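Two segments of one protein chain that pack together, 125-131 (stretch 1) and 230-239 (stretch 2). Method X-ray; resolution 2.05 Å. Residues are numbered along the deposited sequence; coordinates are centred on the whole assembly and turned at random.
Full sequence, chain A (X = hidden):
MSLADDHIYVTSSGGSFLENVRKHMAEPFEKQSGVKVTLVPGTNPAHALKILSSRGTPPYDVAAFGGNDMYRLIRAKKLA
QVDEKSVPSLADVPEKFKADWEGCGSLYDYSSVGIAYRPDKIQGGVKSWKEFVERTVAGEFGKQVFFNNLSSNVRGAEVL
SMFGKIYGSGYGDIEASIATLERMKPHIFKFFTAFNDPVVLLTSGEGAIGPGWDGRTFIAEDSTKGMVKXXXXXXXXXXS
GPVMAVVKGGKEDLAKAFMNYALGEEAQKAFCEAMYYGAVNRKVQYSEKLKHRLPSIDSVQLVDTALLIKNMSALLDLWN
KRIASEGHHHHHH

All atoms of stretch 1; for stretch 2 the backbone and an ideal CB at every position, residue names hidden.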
# COMPACT_ATOMS: atom_id res chain seq x y z
N GLY A 125 -0.97 20.53 -13.78
CA GLY A 125 -1.68 19.75 -12.80
C GLY A 125 -1.99 20.56 -11.56
O GLY A 125 -2.33 21.74 -11.64
N VAL A 126 -1.89 19.90 -10.41
CA VAL A 126 -2.11 20.51 -9.10
C VAL A 126 -0.94 20.09 -8.23
O VAL A 126 -0.19 19.20 -8.62
CB VAL A 126 -3.43 20.01 -8.46
CG1 VAL A 126 -4.60 20.30 -9.36
CG2 VAL A 126 -3.35 18.52 -8.15
N LYS A 127 -0.75 20.72 -7.07
CA LYS A 127 0.40 20.41 -6.23
C LYS A 127 0.01 19.75 -4.91
O LYS A 127 0.87 19.19 -4.22
CB LYS A 127 1.21 21.67 -5.93
CG LYS A 127 1.98 22.21 -7.13
CD LYS A 127 2.61 23.55 -6.78
CE LYS A 127 3.66 23.97 -7.81
NZ LYS A 127 4.34 25.23 -7.39
N SER A 128 -1.27 19.82 -4.57
CA SER A 128 -1.72 19.35 -3.27
C SER A 128 -3.13 18.76 -3.32
O SER A 128 -3.89 19.03 -4.26
CB SER A 128 -1.70 20.49 -2.25
OG SER A 128 -2.69 21.45 -2.59
N TRP A 129 -3.46 17.96 -2.31
CA TRP A 129 -4.82 17.46 -2.13
C TRP A 129 -5.79 18.63 -1.98
O TRP A 129 -6.93 18.60 -2.46
CB TRP A 129 -4.91 16.62 -0.86
CG TRP A 129 -4.20 15.29 -0.93
CD1 TRP A 129 -3.07 14.90 -0.26
CD2 TRP A 129 -4.61 14.16 -1.72
NE1 TRP A 129 -2.75 13.60 -0.58
CE2 TRP A 129 -3.67 13.13 -1.48
CE3 TRP A 129 -5.67 13.92 -2.60
CZ2 TRP A 129 -3.77 11.88 -2.10
CZ3 TRP A 129 -5.76 12.69 -3.22
CH2 TRP A 129 -4.82 11.68 -2.96
N LYS A 130 -5.34 19.66 -1.26
CA LYS A 130 -6.16 20.83 -1.01
C LYS A 130 -6.48 21.55 -2.33
O LYS A 130 -7.62 21.95 -2.58
CB LYS A 130 -5.45 21.77 -0.03
CG LYS A 130 -6.23 23.03 0.33
CD LYS A 130 -5.52 23.81 1.43
CE LYS A 130 -5.48 23.02 2.74
NZ LYS A 130 -4.33 23.40 3.63
N GLU A 131 -5.46 21.71 -3.18
CA GLU A 131 -5.67 22.34 -4.48
C GLU A 131 -6.63 21.48 -5.33
O GLU A 131 -7.56 21.99 -5.93
CB GLU A 131 -4.34 22.51 -5.21
CG GLU A 131 -4.47 23.21 -6.53
CD GLU A 131 -3.15 23.41 -7.24
OE1 GLU A 131 -2.09 23.16 -6.62
OE2 GLU A 131 -3.17 23.80 -8.43
N UNK A 230 1.62 11.91 -12.50
CA UNK A 230 1.25 11.67 -11.11
C UNK A 230 1.80 12.79 -10.25
O UNK A 230 2.93 13.23 -10.44
CB UNK A 230 1.76 10.31 -10.63
N UNK A 231 0.98 13.24 -9.30
CA UNK A 231 1.38 14.29 -8.37
C UNK A 231 1.68 13.70 -7.00
O UNK A 231 0.88 12.97 -6.44
CB UNK A 231 0.29 15.36 -8.26
N UNK A 232 2.86 14.03 -6.49
CA UNK A 232 3.22 13.78 -5.11
C UNK A 232 2.69 14.98 -4.32
O UNK A 232 3.29 16.05 -4.33
CB UNK A 232 4.73 13.59 -4.94
N UNK A 233 1.53 14.81 -3.65
CA UNK A 233 0.87 15.98 -3.04
C UNK A 233 1.70 16.58 -1.91
O UNK A 233 2.35 15.84 -1.18
CB UNK A 233 -0.51 15.59 -2.51
N UNK A 234 1.68 17.90 -1.75
CA UNK A 234 2.52 18.53 -0.73
C UNK A 234 2.22 18.07 0.70
O UNK A 234 3.12 18.06 1.55
CB UNK A 234 2.36 20.05 -0.81
N UNK A 235 0.97 17.68 0.97
CA UNK A 235 0.61 17.18 2.30
C UNK A 235 1.11 15.74 2.50
O UNK A 235 1.04 15.20 3.60
CB UNK A 235 -0.91 17.24 2.50
N UNK A 236 1.59 15.14 1.42
CA UNK A 236 2.03 13.76 1.43
C UNK A 236 1.09 12.84 0.67
O UNK A 236 -0.12 13.01 0.70
CB UNK A 236 2.18 13.27 2.87
N UNK A 237 1.66 11.86 -0.02
CA UNK A 237 0.86 10.78 -0.59
C UNK A 237 0.42 9.82 0.52
O UNK A 237 1.06 9.73 1.58
CB UNK A 237 1.65 10.03 -1.67
N UNK A 238 -0.69 9.12 0.30
CA UNK A 238 -1.23 8.20 1.29
C UNK A 238 -0.90 6.80 0.85
O UNK A 238 -1.36 6.35 -0.20
CB UNK A 238 -2.74 8.38 1.47
N UNK A 239 -0.11 6.11 1.66
CA UNK A 239 0.54 4.89 1.23
C UNK A 239 0.13 3.71 2.06
O UNK A 239 -0.18 3.84 3.24
CB UNK A 239 2.06 5.05 1.28

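Position 230 lies in an extended strand, and its ideal CB has nothing of stretch 1 within 5.5 Å, so many residues would do. It is Trp230, whose indole stays clear of the contact.

At 231 the backbone is still extended and CA-to-CB points toward stretch 1, with the ideal CB 3.9 Å from Val126 O. A small or medium apolar side chain would suit the space beside Val126. The residue is Val231; its CG1 comes to 3.2 Å from Val126 O, and its CG2 lies 4.4 Å from Val126 CG2, a loose apolar contact.

Position 232 points its CB away, leaving the choice open. It is Asp232, which takes part through its backbone: one water donates to both Asp232 O (2.8 Å) and Lys127 O (2.9 Å).

At 233 the backbone angles admit proline among others. The ideal CB stands 3.5 Å from Trp129 CD1, a tight approach that favours a compact, apolar group lying on the indole. Pro233 does so: its CB sits 3.7 Å from the centroid of the five-membered ring of Trp129, a CH-pi contact over the face. Its CA also makes a CA-H...O contact with Lys127 O, at 3.4 Å.

Position 234 has a backbone N 2.9 Å from Lys127 O, a hydrogen bond that any residue but proline can donate. CB points sideways, 4.3 Å from Ser128 CB, so small polar or short apolar groups fit. Thr234 places OG1 3.3 Å from Ser128 CB.

The CB of 235 points toward the start of the helix, where the backbone N atoms of Trp129 and Lys130 offer their hydrogens. A carboxylate on a longer arm suits best, so Glu fits; Gln could accept from one of the two N atoms, and Asp would be too short to reach both. Glu235 binds both: OE1 accepts from Trp129 N at 2.9 Å and OE2 from Lys130 N at 3.0 Å. A water bridges Glu235 OE2 (2.7 Å) and Lys130 NZ (2.9 Å).

At 236, the backbone angles would jam a CB against the preceding carbonyl, calling for glycine. Gly236 closes the type I turn from Pro233, and its O accepts from Trp129 NE1 at 3.0 Å, at the ring edge.

Position 237 points away and is unconstrained here; it is Ala237. The CB of 238 points toward the indole, with room for a medium apolar chain. Val238 brings CG2 to 4.1 Å from Trp129 CZ2. At 239 stretch 1 is out of reach, so many residues would do; it is Ser239.

Stretch 2 (230-239) WVDPTEGAVS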
# COMPACT_ATOMS: atom_id res chain seq x y z
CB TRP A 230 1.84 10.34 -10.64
CG TRP A 230 1.39 9.90 -9.27
CD1 TRP A 230 0.21 9.30 -8.96
CD2 TRP A 230 2.12 10.00 -8.04
NE1 TRP A 230 0.16 9.02 -7.61
CE2 TRP A 230 1.32 9.44 -7.03
CE3 TRP A 230 3.39 10.51 -7.71
CZ2 TRP A 230 1.74 9.38 -5.69
CZ3 TRP A 230 3.80 10.45 -6.38
CH2 TRP A 230 2.97 9.89 -5.39
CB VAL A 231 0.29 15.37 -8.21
CG1 VAL A 231 0.76 16.43 -7.22
CG2 VAL A 231 -0.03 16.02 -9.56
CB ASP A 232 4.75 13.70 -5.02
CG ASP A 232 5.24 13.23 -3.67
OD1 ASP A 232 4.40 12.97 -2.78
OD2 ASP A 232 6.47 13.11 -3.51
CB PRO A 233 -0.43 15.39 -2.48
CG PRO A 233 -0.60 14.05 -3.18
CD PRO A 233 0.80 13.57 -3.40
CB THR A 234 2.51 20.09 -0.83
OG1 THR A 234 1.17 20.58 -0.72
CG2 THR A 234 3.10 20.55 -2.16
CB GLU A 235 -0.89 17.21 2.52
CG GLU A 235 -1.54 18.55 2.25
CD GLU A 235 -2.13 18.66 0.86
OE1 GLU A 235 -1.67 17.94 -0.05
OE2 GLU A 235 -3.06 19.49 0.68
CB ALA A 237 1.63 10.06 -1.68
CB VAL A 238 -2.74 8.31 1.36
CG1 VAL A 238 -3.25 7.61 2.62
CG2 VAL A 238 -3.15 9.76 1.33
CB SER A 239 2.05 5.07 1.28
OG SER A 239 2.44 6.18 0.51
O HOH W 1 3.47 18.63 -5.33
O HOH W 2 -2.50 21.80 2.02
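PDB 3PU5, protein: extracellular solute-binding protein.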